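Local coordinates for prophage lambdalm01, antigen B (Listeria monocytogenes, PDB 4ACV), which is a prophage-encoded antigen that probably acts as a phage tail terminator, a protein that in related phages caps the finished tail tube, at residues E11-M16 / M83-P88. Sequence-based numbering, arbitrary orientation.
Sequences EAVRTM and MGFILP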
loop_
_atom_site.group_PDB
_atom_site.type_symbol
_atom_site.label_atom_id
_atom_site.label_comp_id
_atom_site.label_asym_id
_atom_site.label_seq_id
_atom_site.Cartn_x
_atom_site.Cartn_y
_atom_site.Cartn_z
ATOM N N GLU B 11 -9.279 -17.388 -22.474
ATOM C CA GLU B 11 -10.028 -18.132 -23.472
ATOM C C GLU B 11 -10.595 -19.446 -22.948
ATOM O O GLU B 11 -11.734 -19.800 -23.256
ATOM C CB GLU B 11 -9.186 -18.375 -24.727
ATOM C CG GLU B 11 -9.376 -17.304 -25.787
ATOM C CD GLU B 11 -10.846 -17.064 -26.127
ATOM O OE1 GLU B 11 -11.688 -17.963 -25.884
ATOM O OE2 GLU B 11 -11.161 -15.968 -26.637
ATOM N N ALA B 12 -9.800 -20.173 -22.170
ATOM C CA ALA B 12 -10.248 -21.454 -21.634
ATOM C C ALA B 12 -11.531 -21.252 -20.825
ATOM O O ALA B 12 -12.482 -21.997 -20.975
ATOM C CB ALA B 12 -9.148 -22.119 -20.774
ATOM N N VAL B 13 -11.547 -20.218 -19.989
ATOM C CA VAL B 13 -12.687 -19.919 -19.131
ATOM C C VAL B 13 -13.896 -19.415 -19.924
ATOM O O VAL B 13 -15.015 -19.871 -19.708
ATOM C CB VAL B 13 -12.307 -18.891 -18.031
ATOM C CG1 VAL B 13 -13.500 -18.605 -17.102
ATOM C CG2 VAL B 13 -11.117 -19.392 -17.245
ATOM N N ARG B 14 -13.667 -18.481 -20.839
ATOM C CA ARG B 14 -14.740 -17.953 -21.673
ATOM C C ARG B 14 -15.406 -19.084 -22.468
ATOM O O ARG B 14 -16.629 -19.173 -22.555
ATOM C CB ARG B 14 -14.332 -16.935 -22.577
ATOM C CG ARG B 14 -15.004 -16.475 -24.197
ATOM C CD ARG B 14 -14.519 -15.306 -25.022
ATOM N NE ARG B 14 -15.637 -14.460 -25.405
ATOM C CZ ARG B 14 -16.279 -14.556 -26.565
ATOM N NH1 ARG B 14 -15.889 -15.448 -27.468
ATOM N NH2 ARG B 14 -17.303 -13.752 -26.821
ATOM N N THR B 15 -14.583 -19.955 -23.035
ATOM C CA THR B 15 -15.066 -21.026 -23.889
ATOM C C THR B 15 -15.931 -22.002 -23.115
ATOM O O THR B 15 -16.929 -22.501 -23.624
ATOM C CB THR B 15 -13.894 -21.765 -24.570
ATOM O OG1 THR B 15 -13.286 -20.891 -25.526
ATOM C CG2 THR B 15 -14.378 -23.026 -25.282
ATOM N N MET B 16 -15.548 -22.251 -21.871
ATOM C CA MET B 16 -16.281 -23.149 -20.998
ATOM C C MET B 16 -17.651 -22.587 -20.622
ATOM O O MET B 16 -18.639 -23.318 -20.592
ATOM C CB MET B 16 -15.446 -23.441 -19.749
ATOM C CG MET B 16 -16.115 -24.359 -18.729
ATOM S SD MET B 16 -17.205 -23.520 -17.557
ATOM C CE MET B 16 -16.099 -22.322 -16.798
ATOM N N MET B 83 -16.011 -25.744 -11.371
ATOM C CA MET B 83 -16.063 -27.084 -11.950
ATOM C C MET B 83 -14.883 -27.304 -12.893
ATOM O O MET B 83 -14.625 -28.416 -13.321
ATOM C CB MET B 83 -17.380 -27.296 -12.710
ATOM C CG MET B 83 -18.534 -27.834 -11.865
ATOM S SD MET B 83 -20.084 -28.079 -12.800
ATOM C CE MET B 83 -19.487 -28.855 -14.301
ATOM N N GLY B 84 -14.174 -26.234 -13.224
ATOM C CA GLY B 84 -12.988 -26.354 -14.044
ATOM C C GLY B 84 -13.213 -26.029 -15.502
ATOM O O GLY B 84 -14.334 -25.776 -15.941
ATOM N N PHE B 85 -12.118 -26.029 -16.250
ATOM C CA PHE B 85 -12.127 -25.736 -17.675
ATOM C C PHE B 85 -10.935 -26.462 -18.286
ATOM O O PHE B 85 -9.914 -26.627 -17.626
ATOM C CB PHE B 85 -12.032 -24.224 -17.909
ATOM C CG PHE B 85 -11.104 -23.514 -16.951
ATOM C CD1 PHE B 85 -11.568 -23.056 -15.717
ATOM C CD2 PHE B 85 -9.769 -23.303 -17.278
ATOM C CE1 PHE B 85 -10.722 -22.392 -14.833
ATOM C CE2 PHE B 85 -8.913 -22.648 -16.393
ATOM C CZ PHE B 85 -9.389 -22.191 -15.170
ATOM N N ILE B 86 -11.072 -26.923 -19.528
ATOM C CA ILE B 86 -10.002 -27.685 -20.172
ATOM C C ILE B 86 -8.846 -26.782 -20.608
ATOM O O ILE B 86 -9.055 -25.637 -21.012
ATOM C CB ILE B 86 -10.504 -28.528 -21.375
ATOM C CG1 ILE B 86 -11.264 -27.656 -22.379
ATOM C CG2 ILE B 86 -11.382 -29.688 -20.897
ATOM C CD1 ILE B 86 -10.386 -26.845 -23.316
ATOM N N LEU B 87 -7.633 -27.314 -20.513
ATOM C CA LEU B 87 -6.421 -26.604 -20.911
ATOM C C LEU B 87 -5.655 -27.427 -21.939
ATOM O O LEU B 87 -5.887 -28.629 -22.070
ATOM C CB LEU B 87 -5.527 -26.358 -19.690
ATOM C CG LEU B 87 -6.092 -25.423 -18.623
ATOM C CD1 LEU B 87 -5.236 -25.454 -17.354
ATOM C CD2 LEU B 87 -6.225 -24.002 -19.172
ATOM N N PRO B 88 -4.734 -26.786 -22.669
ATOM C CA PRO B 88 -3.911 -27.482 -23.666
ATOM C C PRO B 88 -3.130 -28.633 -23.047
ATOM O O PRO B 88 -2.771 -28.576 -21.868
ATOM C CB PRO B 88 -2.941 -26.392 -24.139
ATOM C CG PRO B 88 -3.662 -25.110 -23.877
ATOM C CD PRO B 88 -4.447 -25.341 -22.628
#
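Gly84 opens the contact with its carbonyl O: Met16 CG rests on Gly84 O at 3.6 Å, a van der Waals contact, with SD and CE slightly farther off along a chain bent at chi2 and chi3. Gly84 is the first residue after helix 71-82 to leave helical backbone angles; it takes a positive phi (99°) with an extended psi, a backbone shape that leaves little room for a CB beside the carbonyl O of Met83. Phe85 follows and makes the largest share of the contact. Its CG sits between the backbone N and the carbonyl carbon (chi1 39°), which turns the ring toward Val13. There Val13 CG2 stands over the centre of one face, 3.8 Å from the ring centroid and 6° off the normal, a CH-pi contact that leaves the methyl almost equally far from all six ring carbons. At the root of the side chain Phe85 CB packs on Met16 CB at 4.0 Å, the two side chains crossing at about a right angle. Ala12 CB approaches the same ring obliquely, 3.7 Å from Phe85 CD2. Ile86 contributes mainly backbone: its carbonyl O lies 3.5 Å from Ala12 CB. Leu87 CD2 then reaches the same methyl at 3.8 Å, so Ala12 meets the ring, the carbonyl and the leucine tip on successive residues of the loop. One helical turn of 11-16 thus presents Ala12, Val13 and Met16 to an extended segment, and the contact is mainly apolar. It joins the loop between helix 71-82 and strand 92-99 to helix 6-19. Phe85 and Leu87 also pack on Leu93 of strand 92-99, and on Val119 and Ile121 respectively of strand 110-122, so both side chains touch helix 6-19 and the antiparallel sheet.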